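Local atomic coordinates of putative PAS/PAC sensor protein (Nakamurella multipartita DSM 44233, PDB entry 6HMJ), a protein that acts as a blue-light receptor, carrying flavin mononucleotide in a light-oxygen-voltage (PAS-type) domain, and probably binds RNA through its ANTAR domain. Residues His295-Ser298 with Ala299-Ala303; Ala252-Ala256 with Pro257-Leu261. All coordinates share one frame; numbering follows the deposited sequence.

Interaction 1 (His295-Ser298 with Ala299-Ala303); sequences HERS and AIRSA. With FMN (flavin mononucleotide), chain E.
From His-295 to Ala-303 the backbone is regular alpha helix: the N-H groups of Ala-299, Ile-300, Arg-301 and Ser-302 each bond the carbonyl four residues back, the straightest being Arg-301 N to Arg-297 O at 2.9 Å and 176°. These nine residues make up about two and a half turns of the helix 294-305 in the PAS fold of the light-oxygen-voltage domain, and two arginines four residues apart reach from it to the flavin phosphate. Both meet phosphate O1P near their guanidinium planes. The position of O1P is uncertain in the model, so lengths to it are approximate: Arg-297 points NE and NH2 at it, and Arg-301 gives a weak bond, NE to O1P 3.3 Å. A bend at chi3 (-92°) folds the Arg-301 guanidinium back over the helix, and one face rests on Ser-298, with CZ 3.6 Å from Ser-298 CA. The two NH2 atoms of Arg-297 and Arg-301 are 4.2 Å apart, like charges gathered around one anion. A leucine in place of Arg-301 would probably leave the phosphate with less positive charge and uncover the backbone at Ser-298. Ile-300, by contrast, serves the ribityl chain: its CG2 approaches FMN C1' at 3.8 Å.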
loop_
_atom_site.group_PDB
_atom_site.type_symbol
_atom_site.label_atom_id
_atom_site.label_comp_id
_atom_site.label_asym_id
_atom_site.label_seq_id
_atom_site.Cartn_x
_atom_site.Cartn_y
_atom_site.Cartn_z
ATOM N N HIS A 295 -28.747 -26.180 11.460
ATOM C CA HIS A 295 -29.331 -25.303 12.470
ATOM C C HIS A 295 -29.889 -24.033 11.843
ATOM O O HIS A 295 -30.958 -23.556 12.240
ATOM C CB HIS A 295 -28.291 -24.965 13.535
ATOM C CG HIS A 295 -27.777 -26.161 14.270
ATOM N ND1 HIS A 295 -27.017 -27.137 13.662
ATOM C CD2 HIS A 295 -27.924 -26.546 15.559
ATOM C CE1 HIS A 295 -26.712 -28.070 14.547
ATOM N NE2 HIS A 295 -27.250 -27.735 15.706
ATOM N N GLU A 296 -29.172 -23.464 10.872
ATOM C CA GLU A 296 -29.658 -22.268 10.195
ATOM C C GLU A 296 -30.967 -22.546 9.465
ATOM O O GLU A 296 -31.890 -21.724 9.496
ATOM C CB GLU A 296 -28.593 -21.746 9.231
ATOM C CG GLU A 296 -27.374 -21.168 9.940
ATOM C CD GLU A 296 -26.261 -20.771 8.986
ATOM O OE1 GLU A 296 -26.535 -20.603 7.778
ATOM O OE2 GLU A 296 -25.107 -20.632 9.447
ATOM N N ARG A 297 -31.069 -23.703 8.802
ATOM C CA ARG A 297 -32.306 -24.046 8.110
ATOM C C ARG A 297 -33.460 -24.138 9.100
ATOM O O ARG A 297 -34.549 -23.604 8.862
ATOM C CB ARG A 297 -32.161 -25.375 7.363
ATOM C CG ARG A 297 -30.906 -25.529 6.506
ATOM C CD ARG A 297 -31.186 -26.255 5.190
ATOM N NE ARG A 297 -32.258 -27.243 5.299
ATOM C CZ ARG A 297 -32.108 -28.488 5.738
ATOM N NH1 ARG A 297 -30.919 -28.927 6.125
ATOM N NH2 ARG A 297 -33.158 -29.295 5.793
ATOM N N SER A 298 -33.234 -24.819 10.225
ATOM C CA SER A 298 -34.286 -24.990 11.218
ATOM C C SER A 298 -34.776 -23.648 11.747
ATOM O O SER A 298 -35.978 -23.466 11.974
ATOM C CB SER A 298 -33.779 -25.864 12.363
ATOM O OG SER A 298 -34.786 -26.050 13.339
ATOM N N ALA A 299 -33.863 -22.696 11.947
ATOM C CA ALA A 299 -34.272 -21.375 12.409
ATOM C C ALA A 299 -35.214 -20.716 11.412
ATOM O O ALA A 299 -36.227 -20.123 11.801
ATOM C CB ALA A 299 -33.041 -20.501 12.645
ATOM N N ILE A 300 -34.906 -20.827 10.121
ATOM C CA ILE A 300 -35.766 -20.249 9.094
ATOM C C ILE A 300 -37.116 -20.958 9.074
ATOM O O ILE A 300 -38.173 -20.317 9.076
ATOM C CB ILE A 300 -35.070 -20.314 7.723
ATOM C CG1 ILE A 300 -33.735 -19.560 7.769
ATOM C CG2 ILE A 300 -35.968 -19.739 6.645
ATOM C CD1 ILE A 300 -32.823 -19.837 6.587
ATOM N N ARG A 301 -37.097 -22.294 9.051
ATOM C CA ARG A 301 -38.338 -23.065 9.070
ATOM C C ARG A 301 -39.229 -22.655 10.234
ATOM O O ARG A 301 -40.432 -22.429 10.063
ATOM C CB ARG A 301 -38.011 -24.559 9.148
ATOM C CG ARG A 301 -37.658 -25.191 7.815
ATOM C CD ARG A 301 -37.642 -26.715 7.884
ATOM N NE ARG A 301 -36.306 -27.229 8.196
ATOM C CZ ARG A 301 -35.884 -27.600 9.403
ATOM N NH1 ARG A 301 -36.686 -27.531 10.458
ATOM N NH2 ARG A 301 -34.644 -28.048 9.552
ATOM N N SER A 302 -38.649 -22.541 11.430
ATOM C CA SER A 302 -39.449 -22.218 12.606
ATOM C C SER A 302 -40.065 -20.829 12.486
ATOM O O SER A 302 -41.250 -20.639 12.787
ATOM C CB SER A 302 -38.586 -22.318 13.864
ATOM O OG SER A 302 -39.388 -22.472 15.021
ATOM N N ALA A 303 -39.277 -19.846 12.044
ATOM C CA ALA A 303 -39.800 -18.496 11.867
ATOM C C ALA A 303 -40.973 -18.493 10.897
ATOM O O ALA A 303 -42.024 -17.901 11.173
ATOM C CB ALA A 303 -38.690 -17.566 11.373
HETATM N N1 FMN E . -33.113 -19.378 1.769
HETATM C C2 FMN E . -31.900 -19.064 1.265
HETATM O O2 FMN E . -30.908 -19.745 1.602
HETATM N N3 FMN E . -31.714 -18.042 0.412
HETATM C C4 FMN E . -32.713 -17.258 -0.003
HETATM O O4 FMN E . -32.502 -16.317 -0.797
HETATM C C4A FMN E . -34.075 -17.535 0.500
HETATM N N5 FMN E . -35.137 -16.794 0.131
HETATM C C5A FMN E . -36.370 -17.075 0.611
HETATM C C6 FMN E . -37.443 -16.285 0.211
HETATM C C7 FMN E . -38.721 -16.548 0.681
HETATM C C7M FMN E . -39.869 -15.684 0.232
HETATM C C8 FMN E . -38.940 -17.675 1.627
HETATM C C8M FMN E . -40.309 -17.993 2.167
HETATM C C9 FMN E . -37.871 -18.460 2.032
HETATM C C9A FMN E . -36.585 -18.209 1.562
HETATM N N10 FMN E . -35.472 -18.997 1.955
HETATM C C10 FMN E . -34.211 -18.670 1.437
HETATM C "C1'" FMN E . -35.559 -20.123 2.891
HETATM C "C2'" FMN E . -35.695 -21.434 2.142
HETATM O "O2'" FMN E . -36.488 -21.267 0.964
HETATM C "C3'" FMN E . -36.346 -22.456 3.053
HETATM O "O3'" FMN E . -37.633 -21.964 3.458
HETATM C "C4'" FMN E . -35.536 -22.747 4.306
HETATM O "O4'" FMN E . -34.231 -23.208 3.956
HETATM C "C5'" FMN E . -36.323 -23.782 5.097
HETATM O "O5'" FMN E . -35.509 -24.874 5.503
HETATM P P FMN E . -35.595 -26.258 4.694
HETATM O O1P FMN E . -34.585 -27.113 5.416
HETATM O O2P FMN E . -37.034 -26.685 4.864
HETATM O O3P FMN E . -35.266 -25.901 3.265
#

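Interaction 2 (Ala252-Ala256 with Pro257-Leu261). With FMN (flavin mononucleotide), chain E.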
loop_
_atom_site.group_PDB
_atom_site.type_symbol
_atom_site.label_atom_id
_atom_site.label_comp_id
_atom_site.label_asym_id
_atom_site.label_seq_id
_atom_site.Cartn_x
_atom_site.Cartn_y
_atom_site.Cartn_z
ATOM N N ALA A 252 -43.291 -16.406 -2.006
ATOM C CA ALA A 252 -43.504 -17.839 -1.879
ATOM C C ALA A 252 -44.904 -18.082 -1.338
ATOM O O ALA A 252 -45.383 -17.345 -0.469
ATOM C CB ALA A 252 -42.465 -18.477 -0.956
ATOM N N ASP A 253 -45.554 -19.117 -1.857
ATOM C CA ASP A 253 -46.899 -19.507 -1.438
ATOM C C ASP A 253 -46.777 -20.595 -0.378
ATOM O O ASP A 253 -46.516 -21.758 -0.693
ATOM C CB ASP A 253 -47.715 -19.980 -2.638
ATOM C CG ASP A 253 -49.142 -20.325 -2.274
ATOM O OD1 ASP A 253 -49.467 -20.332 -1.070
ATOM O OD2 ASP A 253 -49.942 -20.587 -3.197
ATOM N N VAL A 254 -46.975 -20.215 0.890
ATOM C CA VAL A 254 -46.867 -21.177 1.986
ATOM C C VAL A 254 -48.134 -21.995 2.155
ATOM O O VAL A 254 -48.208 -22.822 3.075
ATOM C CB VAL A 254 -46.517 -20.476 3.315
ATOM C CG1 VAL A 254 -45.112 -19.880 3.238
ATOM C CG2 VAL A 254 -47.537 -19.399 3.653
ATOM N N THR A 255 -49.138 -21.785 1.302
ATOM C CA THR A 255 -50.304 -22.656 1.251
ATOM C C THR A 255 -50.072 -23.871 0.364
ATOM O O THR A 255 -50.802 -24.861 0.482
ATOM C CB THR A 255 -51.518 -21.865 0.737
ATOM O OG1 THR A 255 -51.977 -20.971 1.759
ATOM C CG2 THR A 255 -52.659 -22.788 0.318
ATOM N N ALA A 256 -49.074 -23.820 -0.514
ATOM C CA ALA A 256 -48.747 -24.909 -1.417
ATOM C C ALA A 256 -47.658 -25.797 -0.830
ATOM O O ALA A 256 -46.896 -25.374 0.046
ATOM C CB ALA A 256 -48.297 -24.346 -2.764
ATOM N N PRO A 257 -47.547 -27.040 -1.299
ATOM C CA PRO A 257 -46.560 -27.960 -0.713
ATOM C C PRO A 257 -45.134 -27.509 -0.993
ATOM O O PRO A 257 -44.776 -27.203 -2.132
ATOM C CB PRO A 257 -46.876 -29.303 -1.384
ATOM C CG PRO A 257 -47.619 -28.959 -2.628
ATOM C CD PRO A 257 -48.356 -27.684 -2.351
ATOM N N ASP A 258 -44.321 -27.477 0.062
ATOM C CA ASP A 258 -42.903 -27.127 -0.001
ATOM C C ASP A 258 -42.663 -25.633 -0.197
ATOM O O ASP A 258 -41.561 -25.232 -0.584
ATOM C CB ASP A 258 -42.180 -27.910 -1.104
ATOM C CG ASP A 258 -40.684 -28.048 -0.839
ATOM O OD1 ASP A 258 -40.290 -28.085 0.345
ATOM O OD2 ASP A 258 -39.902 -28.120 -1.812
ATOM N N GLN A 259 -43.668 -24.799 0.049
ATOM C CA GLN A 259 -43.524 -23.349 0.014
ATOM C C GLN A 259 -42.843 -22.879 -1.278
ATOM O O GLN A 259 -41.772 -22.282 -1.240
ATOM C CB GLN A 259 -42.746 -22.865 1.230
ATOM C CG GLN A 259 -43.274 -23.397 2.557
ATOM C CD GLN A 259 -42.443 -22.947 3.746
ATOM O OE1 GLN A 259 -41.415 -22.285 3.588
ATOM N NE2 GLN A 259 -42.882 -23.313 4.945
ATOM N N PRO A 260 -43.466 -23.118 -2.430
ATOM C CA PRO A 260 -42.811 -22.812 -3.706
ATOM C C PRO A 260 -42.782 -21.324 -4.017
ATOM O O PRO A 260 -43.565 -20.528 -3.496
ATOM C CB PRO A 260 -43.673 -23.561 -4.729
ATOM C CG PRO A 260 -45.028 -23.611 -4.095
ATOM C CD PRO A 260 -44.780 -23.762 -2.621
ATOM N N LEU A 261 -41.855 -20.963 -4.900
ATOM C CA LEU A 261 -41.759 -19.595 -5.388
ATOM C C LEU A 261 -42.870 -19.341 -6.395
ATOM O O LEU A 261 -43.078 -20.140 -7.316
ATOM C CB LEU A 261 -40.404 -19.344 -6.047
ATOM C CG LEU A 261 -39.219 -18.879 -5.201
ATOM C CD1 LEU A 261 -37.999 -18.714 -6.090
ATOM C CD2 LEU A 261 -39.529 -17.578 -4.477
HETATM N N1 FMN E . -33.113 -19.378 1.769
HETATM C C2 FMN E . -31.900 -19.064 1.265
HETATM O O2 FMN E . -30.908 -19.745 1.602
HETATM N N3 FMN E . -31.714 -18.042 0.412
HETATM C C4 FMN E . -32.713 -17.258 -0.003
HETATM O O4 FMN E . -32.502 -16.317 -0.797
HETATM C C4A FMN E . -34.075 -17.535 0.500
HETATM N N5 FMN E . -35.137 -16.794 0.131
HETATM C C5A FMN E . -36.370 -17.075 0.611
HETATM C C6 FMN E . -37.443 -16.285 0.211
HETATM C C7 FMN E . -38.721 -16.548 0.681
HETATM C C7M FMN E . -39.869 -15.684 0.232
HETATM C C8 FMN E . -38.940 -17.675 1.627
HETATM C C8M FMN E . -40.309 -17.993 2.167
HETATM C C9 FMN E . -37.871 -18.460 2.032
HETATM C C9A FMN E . -36.585 -18.209 1.562
HETATM N N10 FMN E . -35.472 -18.997 1.955
HETATM C C10 FMN E . -34.211 -18.670 1.437
HETATM C "C1'" FMN E . -35.559 -20.123 2.891
HETATM C "C2'" FMN E . -35.695 -21.434 2.142
HETATM O "O2'" FMN E . -36.488 -21.267 0.964
HETATM C "C3'" FMN E . -36.346 -22.456 3.053
HETATM O "O3'" FMN E . -37.633 -21.964 3.458
HETATM C "C4'" FMN E . -35.536 -22.747 4.306
HETATM O "O4'" FMN E . -34.231 -23.208 3.956
HETATM C "C5'" FMN E . -36.323 -23.782 5.097
HETATM O "O5'" FMN E . -35.509 -24.874 5.503
HETATM P P FMN E . -35.595 -26.258 4.694
HETATM O O1P FMN E . -34.585 -27.113 5.416
HETATM O O2P FMN E . -37.034 -26.685 4.864
HETATM O O3P FMN E . -35.266 -25.901 3.265
#
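Ala-252 and Leu-261 face each other as an antiparallel, non-hydrogen-bonded pair with CA atoms 4.3 Å apart, and the chain between them reverses through two turns. Of the backbone hydrogen bonds, Asp-253 N to Pro-260 O (2.9 Å) joins the two arms where they leave the paired residues, while Gln-259 N to Ala-256 O (3.3 Å) closes a type II turn. That turn has Pro-257 second and Asp-258 third, where the positive phi of 74° fits the type. The preceding type I turn, Asp-253 to Ala-256, carries an Asx turn: Asp-253 OD1 takes Thr-255 N at 2.8 Å, from above the carboxylate plane. Among apolar contacts, Ala-256 CB packs on Pro-260 CD (3.6 Å), and Val-254 CG1 touches Gln-259 CG (4.0 Å), the two side chains crossing at a slant. Charge enters through Asp-258, whose carboxylate forms a salt bridge with the FMN-binding Arg-285. At the cofactor, Ala-252 CB lies 3.8 Å from FMN C8M; Gln-259, extended beyond CG (chi2 178°), carries OE1 equally close to FMN O3'. Together these features make a beta hairpin, the 250-253/261-264 strand pair at the edge of the PAS sheet, with Ala-252 of the strand and Gln-259 of the loop both lining the flavin pocket.

Both are local contacts at the surface of one PAS-type domain, their centres about 16 Å apart and their nearest atoms about 6 Å apart, so it is FMN that they share rather than any direct touch. Interaction 1 lies within the helix 294-305 and meets the phosphate and ribityl chain with cationic and aliphatic groups. Interaction 2 joins two strands of the sheet through turns and meets the dimethylbenzene end of the flavin mainly with a methyl group. Buried residues in each, Ile-300 in the first and Ala-252 and Leu-261 in the second, are apolar. Arg-285 relates the two sites: it is bonded to FMN and paired with Asp-258, and its side chain lies near that of Arg-297.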